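CocE/NonD family hydrolase (Staphylococcus aureus subsp. aureus COL, PDB 3III) probably hydrolyses ester or amide bonds as an alpha/beta hydrolase of the CocE/NonD family, related to X-Pro dipeptidyl-peptidases. Local coordinates at residues K10-T14 with I26-S30; S30-G34 with R306-E310; N196-R200 with R251-L255; Y214-T218 with L234-Q239. The contacts are given in a common frame with arbitrary orientation. Residue numbers count along the deposited sequence, not the author numbering.

Contacts 1 and 2 lie toward the outside of the hydrolase, their centres about 34 and 23 Å from the chain's centre, and their segments overlap at Ser30: contact 1 sets the N-terminal chain across the outer edge of strand 22-30, and contact 2 ties the turn after that strand to helix 306-319. Contacts 3 and 4 are buried in the insertion between strands 186-192 and 262-267. Their centres are about 16 Å apart, and they touch where the CE of selenomethionine Met198 meets Tyr214, Trp217 and Leu234. Contact 1 has two direct hydrogen bonds, contact 2 water bridges, contact 3 backbone and side-chain bonds, and contact 4 side-chain bonds beside aromatic and aliphatic packing.

Contact 1 of 4, residues K10-T14 with I26-S30; sequences KLTVT and IVVDS
Residues 10-14 form an extended but irregular chain that crosses segment 26-30 of strand 22-30 almost at right angles, CA 11 to 14 against CA 26 to 29 making 98°. The backbones come nearest at Val13 and Val27, CA to CA 4.8 Å. Thr14 N donates to Val27 O at 2.8 Å, and Val13 CA makes a CA-H...O contact to the same Val27 O at 3.5 Å. Val27 N donates to Thr14 OG1 at 2.8 Å, which the m rotamer of Thr14 places beside the strand. Strand 22-30 is an outermost strand of the mixed alpha/beta-hydrolase sheet; its other edge pairs with strand 36-47, Ile26 with Met38 and Val28 with Gln36, so the N-terminal segment takes up the edge groups of Val27. The side chain of Val27 (t) points at the crossing chain: its CG1 lies 3.9 Å from Leu11 CB and 4.4 Å from Val13 CG2, and its CB 3.3 Å from Thr12 O. Val13 CG2 also reaches Asp29 CB at 3.9 Å; Asp29 OD1 hydrogen-bonds to Ser101 OG. Thr12 points away from the strand, its side chain about 5 Å from a bound nickel ion.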
# COMPACT_ATOMS: atom_id res chain seq x y z
N LYS A 10 17.00 -36.52 2.89
CA LYS A 10 16.66 -37.85 2.41
C LYS A 10 15.29 -37.92 1.76
O LYS A 10 15.00 -38.86 0.99
CB LYS A 10 16.71 -38.90 3.55
CG LYS A 10 18.08 -38.99 4.24
CD LYS A 10 19.17 -39.54 3.31
CE LYS A 10 20.50 -39.77 4.04
NZ LYS A 10 21.53 -40.43 3.17
N LEU A 11 14.48 -36.90 2.00
CA LEU A 11 13.11 -36.89 1.53
C LEU A 11 13.13 -36.22 0.18
O LEU A 11 14.07 -35.46 -0.11
CB LEU A 11 12.23 -36.09 2.49
CG LEU A 11 12.37 -36.56 3.94
CD1 LEU A 11 11.94 -35.46 4.92
CD2 LEU A 11 11.59 -37.86 4.13
N THR A 12 12.14 -36.53 -0.65
CA THR A 12 11.87 -35.79 -1.90
C THR A 12 10.77 -34.76 -1.60
O THR A 12 9.84 -35.04 -0.88
CB THR A 12 11.42 -36.74 -3.08
OG1 THR A 12 11.65 -36.07 -4.32
CG2 THR A 12 9.92 -37.13 -3.05
N VAL A 13 10.92 -33.57 -2.14
CA VAL A 13 9.92 -32.55 -2.05
C VAL A 13 8.65 -32.95 -2.82
O VAL A 13 8.73 -33.41 -3.98
CB VAL A 13 10.49 -31.22 -2.59
CG1 VAL A 13 9.39 -30.19 -2.81
CG2 VAL A 13 11.65 -30.69 -1.61
N THR A 14 7.50 -32.70 -2.18
CA THR A 14 6.18 -32.97 -2.76
C THR A 14 6.00 -31.96 -3.88
O THR A 14 6.20 -30.75 -3.71
CB THR A 14 5.09 -32.85 -1.71
OG1 THR A 14 5.42 -33.75 -0.64
CG2 THR A 14 3.69 -33.19 -2.30
N ILE A 26 3.23 -34.20 3.37
CA ILE A 26 4.01 -33.62 2.31
C ILE A 26 5.39 -33.23 2.82
O ILE A 26 5.63 -33.23 4.03
CB ILE A 26 3.28 -32.40 1.71
CG1 ILE A 26 3.30 -31.24 2.69
CG2 ILE A 26 1.84 -32.79 1.33
CD1 ILE A 26 3.04 -29.85 2.07
N VAL A 27 6.28 -32.94 1.88
CA VAL A 27 7.63 -32.43 2.16
C VAL A 27 7.75 -31.10 1.38
O VAL A 27 7.61 -31.09 0.15
CB VAL A 27 8.71 -33.45 1.73
CG1 VAL A 27 10.12 -32.92 1.89
CG2 VAL A 27 8.55 -34.81 2.48
N VAL A 28 8.08 -30.03 2.09
CA VAL A 28 8.09 -28.65 1.56
C VAL A 28 9.54 -28.27 1.29
O VAL A 28 10.41 -28.59 2.09
CB VAL A 28 7.41 -27.63 2.57
CG1 VAL A 28 7.61 -26.11 2.13
CG2 VAL A 28 5.93 -27.95 2.73
N ASP A 29 9.76 -27.58 0.18
CA ASP A 29 11.07 -27.02 -0.16
C ASP A 29 11.23 -25.70 0.59
O ASP A 29 11.06 -24.63 0.04
CB ASP A 29 11.21 -26.82 -1.67
CG ASP A 29 9.99 -26.08 -2.31
OD1 ASP A 29 8.83 -26.20 -1.89
OD2 ASP A 29 10.21 -25.33 -3.20
N SER A 30 11.52 -25.77 1.89
CA SER A 30 11.65 -24.55 2.68
C SER A 30 12.91 -23.78 2.24
O SER A 30 13.95 -24.36 2.03
CB SER A 30 11.74 -24.86 4.18
OG SER A 30 12.08 -23.67 4.89

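Contact 2 of 4, residues S30-G34 with R306-E310; sequences SVQYG and RENLE
The turn of the beta hairpin joining sheet strands 22-30 and 36-47 meets the first turn of helix 306-319. It closes through Ser30 N to Gly34 O (3.0 Å). Ser30 OG accepts from Gln32 N (3.3 Å) and Tyr33 N (3.0 Å), an ST turn and ST motif. Gln32 and Arg306 hold the nearest CA pair, 8.3 Å apart. Gln32 (chi1 m) puts its CG over one face of the guanidinium of Arg306 (chi1 t), 3.7 Å from NH2, and its NE2 3.2 Å from Leu309 CD1. Tyr33 CE1 lies 3.9 Å from Arg306 NH1. Phe112 touches Gln32, Tyr33, Leu309 and Glu310. Arg306 NE forms a salt bridge to Glu310 OE2 (2.9 Å). One water donates to Gln32 O (2.7 Å) and accepts from Arg306 NH2 (2.9 Å); a second accepts from Arg306 NH1 (2.8 Å), donates to Glu310 OE2 (2.7 Å) and hydrogen-bonds to Tyr33 OH (2.7 Å). With no direct hydrogen bond between the segments, their polar link runs through water around one arginine.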
# COMPACT_ATOMS: atom_id res chain seq x y z
N SER A 30 11.52 -25.77 1.89
CA SER A 30 11.65 -24.55 2.68
C SER A 30 12.91 -23.78 2.24
O SER A 30 13.95 -24.36 2.03
CB SER A 30 11.74 -24.86 4.18
OG SER A 30 12.08 -23.67 4.89
N VAL A 31 12.77 -22.47 2.12
CA VAL A 31 13.85 -21.53 1.78
C VAL A 31 14.91 -21.46 2.91
O VAL A 31 16.09 -21.26 2.65
CB VAL A 31 13.16 -20.12 1.49
CG1 VAL A 31 14.08 -18.94 1.67
CG2 VAL A 31 12.56 -20.18 0.10
N GLN A 32 14.44 -21.54 4.16
CA GLN A 32 15.28 -21.37 5.34
C GLN A 32 15.77 -22.70 5.91
O GLN A 32 16.86 -22.79 6.43
CB GLN A 32 14.48 -20.63 6.42
CG GLN A 32 13.95 -19.28 5.93
CD GLN A 32 12.60 -19.31 5.20
OE1 GLN A 32 11.85 -20.33 5.22
NE2 GLN A 32 12.27 -18.16 4.55
N TYR A 33 14.92 -23.73 5.83
CA TYR A 33 15.06 -24.91 6.64
C TYR A 33 15.10 -26.24 5.87
O TYR A 33 14.78 -27.30 6.41
CB TYR A 33 13.92 -24.97 7.67
CG TYR A 33 13.72 -23.69 8.47
CD1 TYR A 33 14.78 -23.14 9.21
CD2 TYR A 33 12.48 -23.04 8.49
CE1 TYR A 33 14.61 -22.02 9.95
CE2 TYR A 33 12.29 -21.91 9.27
CZ TYR A 33 13.35 -21.39 9.97
OH TYR A 33 13.16 -20.25 10.75
N GLY A 34 15.44 -26.18 4.60
CA GLY A 34 15.63 -27.39 3.79
C GLY A 34 14.33 -28.20 3.57
O GLY A 34 13.24 -27.64 3.54
N ARG A 306 14.76 -12.44 4.92
CA ARG A 306 14.93 -13.15 6.19
C ARG A 306 14.81 -12.21 7.42
O ARG A 306 14.17 -12.57 8.39
CB ARG A 306 16.24 -13.93 6.22
CG ARG A 306 16.46 -14.83 7.49
CD ARG A 306 15.37 -15.90 7.62
NE ARG A 306 15.67 -16.88 8.65
CZ ARG A 306 16.50 -17.91 8.52
NH1 ARG A 306 16.67 -18.76 9.56
NH2 ARG A 306 17.13 -18.12 7.36
N GLU A 307 15.42 -11.01 7.40
CA GLU A 307 15.29 -10.15 8.57
C GLU A 307 13.85 -9.79 8.86
O GLU A 307 13.53 -9.61 10.04
CB GLU A 307 16.14 -8.88 8.50
CG GLU A 307 15.80 -7.98 7.41
CD GLU A 307 16.60 -6.65 7.52
OE1 GLU A 307 17.67 -6.62 8.14
OE2 GLU A 307 16.12 -5.66 6.95
N ASN A 308 13.00 -9.65 7.82
CA ASN A 308 11.60 -9.28 8.06
C ASN A 308 10.75 -10.46 8.45
O ASN A 308 9.78 -10.32 9.25
CB ASN A 308 11.05 -8.45 6.87
CG ASN A 308 11.71 -7.07 6.81
OD1 ASN A 308 12.03 -6.50 7.85
ND2 ASN A 308 12.01 -6.58 5.61
N LEU A 309 11.11 -11.66 7.97
CA LEU A 309 10.45 -12.87 8.49
C LEU A 309 10.78 -13.02 9.98
O LEU A 309 9.95 -13.42 10.76
CB LEU A 309 10.86 -14.13 7.69
CG LEU A 309 10.43 -14.15 6.23
CD1 LEU A 309 10.95 -15.45 5.52
CD2 LEU A 309 8.94 -14.04 6.13
N GLU A 310 12.03 -12.72 10.39
CA GLU A 310 12.38 -12.89 11.76
C GLU A 310 11.64 -11.83 12.62
O GLU A 310 11.25 -12.11 13.76
CB GLU A 310 13.91 -12.83 12.00
CG GLU A 310 14.78 -13.90 11.36
CD GLU A 310 14.60 -15.24 12.02
OE1 GLU A 310 14.38 -15.27 13.27
OE2 GLU A 310 14.67 -16.24 11.30
O HOH W 1 18.41 -20.64 6.70
O HOH W 2 15.11 -18.81 11.91

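Contact 3 of 4, residues N196-R200 with R251-L255; sequences NDMYR and RQVPL
Arg251 lies in the loop after helix 246-249, its O accepting from Met198 N at 3.2 Å. Its side chain (m, m) passes the selenomethionine, Met198 SE to Arg251 NE 3.8 Å, and its NH2 hydrogen-bonds to Pro137 O and forms a salt bridge to Glu232. At Gln252 the chains run antiparallel in a single beta bridge, CA to CA 4.1 Å from Asp197, a non-hydrogen-bonded pair flanked by the Met198 bond and by Val253 N to Asn196 O (2.8 Å). Gln252 NE2 donates to Asp197 OD2 (2.9 Å), which also forms a salt bridge to Arg200 NH1 (2.8 Å). Asp197 is the N-cap residue of helix 198-203, so the bridge joins the 251-255 loop to the start of that helix, in the insertion where alpha/beta hydrolases carry their cap. Val253 CG2 packs 3.6 Å from Asn196 CB. After an inverse gamma turn centred on Pro254, Leu255 CD1 comes 3.5 Å from Asn196 OD1, while Asn196 ND2 hydrogen-bonds to Gly277 O.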
# COMPACT_ATOMS: atom_id res chain seq x y z
N ASN A 196 -6.74 0.84 2.50
CA ASN A 196 -8.00 0.62 3.17
C ASN A 196 -9.11 1.65 2.88
O ASN A 196 -10.11 1.66 3.54
CB ASN A 196 -7.74 0.45 4.65
CG ASN A 196 -6.87 1.52 5.20
OD1 ASN A 196 -7.22 2.67 5.15
ND2 ASN A 196 -5.68 1.14 5.66
N ASP A 197 -8.91 2.47 1.85
CA ASP A 197 -9.90 3.44 1.35
C ASP A 197 -9.82 3.43 -0.16
O ASP A 197 -9.01 4.10 -0.75
CB ASP A 197 -9.63 4.83 1.92
CG ASP A 197 -10.71 5.88 1.50
OD1 ASP A 197 -11.49 5.65 0.53
OD2 ASP A 197 -10.68 6.98 2.14
N MSE A 198 -10.64 2.61 -0.79
CA MSE A 198 -10.51 2.37 -2.22
C MSE A 198 -10.67 3.64 -3.02
O MSE A 198 -9.95 3.82 -4.01
CB MSE A 198 -11.53 1.34 -2.72
CG MSE A 198 -11.18 -0.04 -2.33
SE MSE A 198 -12.50 -1.36 -3.05
CE MSE A 198 -11.99 -1.17 -5.01
N TYR A 199 -11.63 4.48 -2.67
CA TYR A 199 -11.84 5.69 -3.44
C TYR A 199 -10.57 6.59 -3.51
O TYR A 199 -10.26 7.16 -4.53
CB TYR A 199 -13.01 6.51 -2.85
CG TYR A 199 -13.27 7.70 -3.66
CD1 TYR A 199 -14.08 7.63 -4.79
CD2 TYR A 199 -12.67 8.92 -3.34
CE1 TYR A 199 -14.28 8.80 -5.62
CE2 TYR A 199 -12.87 10.02 -4.11
CZ TYR A 199 -13.68 9.98 -5.25
OH TYR A 199 -13.83 11.11 -6.02
N ARG A 200 -9.87 6.72 -2.40
CA ARG A 200 -8.75 7.63 -2.31
C ARG A 200 -7.46 7.01 -2.71
O ARG A 200 -6.48 7.76 -2.91
CB ARG A 200 -8.61 8.21 -0.90
CG ARG A 200 -9.65 9.28 -0.59
CD ARG A 200 -9.46 9.86 0.85
NE ARG A 200 -10.50 10.86 1.10
CZ ARG A 200 -11.76 10.58 1.38
NH1 ARG A 200 -12.14 9.32 1.51
NH2 ARG A 200 -12.64 11.57 1.53
N ARG A 251 -16.46 1.28 1.38
CA ARG A 251 -15.15 0.70 1.03
C ARG A 251 -13.95 1.45 1.65
O ARG A 251 -12.79 1.31 1.21
CB ARG A 251 -14.95 0.57 -0.48
CG ARG A 251 -16.12 -0.08 -1.25
CD ARG A 251 -16.37 -1.51 -0.82
NE ARG A 251 -15.83 -2.52 -1.73
CZ ARG A 251 -16.45 -2.96 -2.83
NH1 ARG A 251 -17.64 -2.42 -3.20
NH2 ARG A 251 -15.90 -3.90 -3.58
N GLN A 252 -14.28 2.22 2.68
CA GLN A 252 -13.33 2.84 3.54
C GLN A 252 -13.41 2.14 4.90
O GLN A 252 -14.43 2.20 5.59
CB GLN A 252 -13.60 4.33 3.72
CG GLN A 252 -12.68 5.06 4.71
CD GLN A 252 -13.14 6.46 5.00
OE1 GLN A 252 -14.04 6.63 5.80
NE2 GLN A 252 -12.53 7.48 4.35
N VAL A 253 -12.35 1.44 5.27
CA VAL A 253 -12.38 0.72 6.53
C VAL A 253 -12.52 1.71 7.71
O VAL A 253 -11.76 2.70 7.75
CB VAL A 253 -11.05 -0.11 6.75
CG1 VAL A 253 -11.05 -0.80 8.16
CG2 VAL A 253 -10.84 -1.13 5.59
N PRO A 254 -13.40 1.41 8.70
CA PRO A 254 -13.48 2.21 9.96
C PRO A 254 -12.33 1.82 10.89
O PRO A 254 -12.51 1.07 11.85
CB PRO A 254 -14.85 1.85 10.55
CG PRO A 254 -15.11 0.45 10.08
CD PRO A 254 -14.38 0.31 8.70
N LEU A 255 -11.17 2.39 10.61
CA LEU A 255 -9.90 1.98 11.21
C LEU A 255 -9.82 2.16 12.73
O LEU A 255 -9.14 1.39 13.39
CB LEU A 255 -8.77 2.77 10.55
CG LEU A 255 -8.48 2.41 9.08
CD1 LEU A 255 -7.53 3.44 8.51
CD2 LEU A 255 -7.87 1.03 8.95
O HOH W 3 -9.92 3.94 6.10

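Contact 4 of 4, residues Y214-T218 with L234-Q239; sequences YRFWT and LIQAQQ
Across a roughly antiparallel helix pair, Arg215 donates to Gln238 OE1 through NE (2.9 Å) and NH2 (3.0 Å), and Tyr214 OH donates to Leu234 O at 2.7 Å. The axes of segments 214-218 and 234-239 come within 10.1 Å, their N-to-C directions 149° apart; both lie in the helical insertion between strands 186-192 and 262-267, consistent with the cap of CocE-like alpha/beta hydrolases. The arginine is extended beyond its m chi1, and its NH1 forms a salt bridge to Glu535. Gln238 NE2 hydrogen-bonds to Ala203 O and Asp210 O, leaving its OE1 toward the arginine. Leu234 O, in the first turn of helix 234-240, accepts both Tyr214 OH and Gln238 N (3.2 Å). Tyr214 CZ lies 4.1 Å from Leu234 CB, Arg215 CG 3.6 Å from Ile235 CD1, and Thr218 CG2 4.0 Å from Ile235 CG1. Trp217, stacked on Trp138 and about 5 Å from a bound palmitic acid, brings its CZ3 to 3.8 Å from Leu234 CD1.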
# COMPACT_ATOMS: atom_id res chain seq x y z
N TYR A 214 -5.86 -0.07 -11.53
CA TYR A 214 -7.21 -0.38 -11.00
C TYR A 214 -8.02 -1.28 -11.91
O TYR A 214 -8.67 -2.26 -11.46
CB TYR A 214 -7.98 0.90 -10.76
CG TYR A 214 -9.41 0.68 -10.27
CD1 TYR A 214 -9.67 0.35 -8.94
CD2 TYR A 214 -10.51 0.76 -11.16
CE1 TYR A 214 -10.97 0.13 -8.51
CE2 TYR A 214 -11.79 0.54 -10.76
CZ TYR A 214 -12.03 0.26 -9.39
OH TYR A 214 -13.33 0.05 -8.99
N ARG A 215 -8.01 -0.94 -13.18
CA ARG A 215 -8.73 -1.68 -14.19
C ARG A 215 -8.05 -3.00 -14.51
O ARG A 215 -8.71 -4.01 -14.66
CB ARG A 215 -8.95 -0.83 -15.44
CG ARG A 215 -9.70 0.44 -15.17
CD ARG A 215 -9.99 1.29 -16.39
NE ARG A 215 -10.76 2.47 -15.96
CZ ARG A 215 -11.18 3.43 -16.77
NH1 ARG A 215 -10.86 3.42 -18.06
NH2 ARG A 215 -11.90 4.42 -16.28
N PHE A 216 -6.74 -3.00 -14.58
CA PHE A 216 -5.96 -4.23 -14.78
C PHE A 216 -6.24 -5.27 -13.65
O PHE A 216 -6.49 -6.48 -13.89
CB PHE A 216 -4.51 -3.83 -14.77
CG PHE A 216 -3.53 -4.99 -14.63
CD1 PHE A 216 -3.27 -5.81 -15.72
CD2 PHE A 216 -2.83 -5.20 -13.44
CE1 PHE A 216 -2.34 -6.85 -15.59
CE2 PHE A 216 -1.91 -6.21 -13.34
CZ PHE A 216 -1.68 -7.03 -14.42
N TRP A 217 -6.29 -4.75 -12.44
CA TRP A 217 -6.51 -5.53 -11.24
C TRP A 217 -7.92 -6.09 -11.28
O TRP A 217 -8.15 -7.30 -11.04
CB TRP A 217 -6.29 -4.62 -10.03
CG TRP A 217 -6.71 -5.19 -8.76
CD1 TRP A 217 -6.08 -6.15 -8.06
CD2 TRP A 217 -7.88 -4.84 -8.01
NE1 TRP A 217 -6.79 -6.44 -6.92
CE2 TRP A 217 -7.90 -5.65 -6.87
CE3 TRP A 217 -8.92 -3.93 -8.20
CZ2 TRP A 217 -8.90 -5.56 -5.90
CZ3 TRP A 217 -9.91 -3.84 -7.22
CH2 TRP A 217 -9.91 -4.65 -6.11
N THR A 218 -8.88 -5.21 -11.54
CA THR A 218 -10.26 -5.66 -11.58
C THR A 218 -10.46 -6.74 -12.63
O THR A 218 -11.08 -7.78 -12.35
CB THR A 218 -11.25 -4.51 -11.88
OG1 THR A 218 -11.14 -3.52 -10.87
CG2 THR A 218 -12.68 -5.11 -11.87
N LEU A 234 -16.39 -3.75 -10.79
CA LEU A 234 -15.75 -2.58 -10.23
C LEU A 234 -15.32 -1.61 -11.31
O LEU A 234 -15.08 -0.49 -11.01
CB LEU A 234 -14.56 -2.98 -9.33
CG LEU A 234 -14.94 -3.48 -7.94
CD1 LEU A 234 -13.72 -4.20 -7.28
CD2 LEU A 234 -15.53 -2.36 -7.06
N ILE A 235 -15.27 -2.04 -12.57
CA ILE A 235 -15.04 -1.11 -13.68
C ILE A 235 -16.26 -0.15 -13.75
O ILE A 235 -16.14 1.08 -13.77
CB ILE A 235 -14.84 -1.88 -15.00
CG1 ILE A 235 -13.57 -2.75 -14.96
CG2 ILE A 235 -14.74 -0.95 -16.18
CD1 ILE A 235 -12.33 -1.93 -14.76
N GLN A 236 -17.44 -0.73 -13.77
CA GLN A 236 -18.66 0.07 -13.84
C GLN A 236 -18.85 0.92 -12.56
O GLN A 236 -19.32 2.07 -12.64
CB GLN A 236 -19.89 -0.81 -14.14
CG GLN A 236 -21.21 -0.03 -14.24
CD GLN A 236 -21.19 1.10 -15.30
OE1 GLN A 236 -20.49 0.99 -16.31
NE2 GLN A 236 -22.01 2.16 -15.09
N ALA A 237 -18.43 0.40 -11.40
CA ALA A 237 -18.57 1.12 -10.12
C ALA A 237 -17.75 2.42 -10.22
O ALA A 237 -18.24 3.51 -9.85
CB ALA A 237 -18.13 0.23 -8.87
N GLN A 238 -16.57 2.33 -10.83
CA GLN A 238 -15.70 3.50 -11.00
C GLN A 238 -16.34 4.52 -11.95
O GLN A 238 -16.26 5.69 -11.74
CB GLN A 238 -14.33 3.12 -11.55
CG GLN A 238 -13.31 4.30 -11.73
CD GLN A 238 -12.06 3.82 -12.51
OE1 GLN A 238 -12.20 3.19 -13.54
NE2 GLN A 238 -10.85 4.09 -11.98
N GLN A 239 -16.95 4.04 -13.02
CA GLN A 239 -17.64 4.92 -13.92
C GLN A 239 -18.76 5.69 -13.21
O GLN A 239 -18.94 6.86 -13.42
CB GLN A 239 -18.36 4.10 -15.00
CG GLN A 239 -17.50 3.44 -16.04
CD GLN A 239 -16.95 4.44 -16.98
OE1 GLN A 239 -17.61 4.85 -17.96
NE2 GLN A 239 -15.72 4.89 -16.68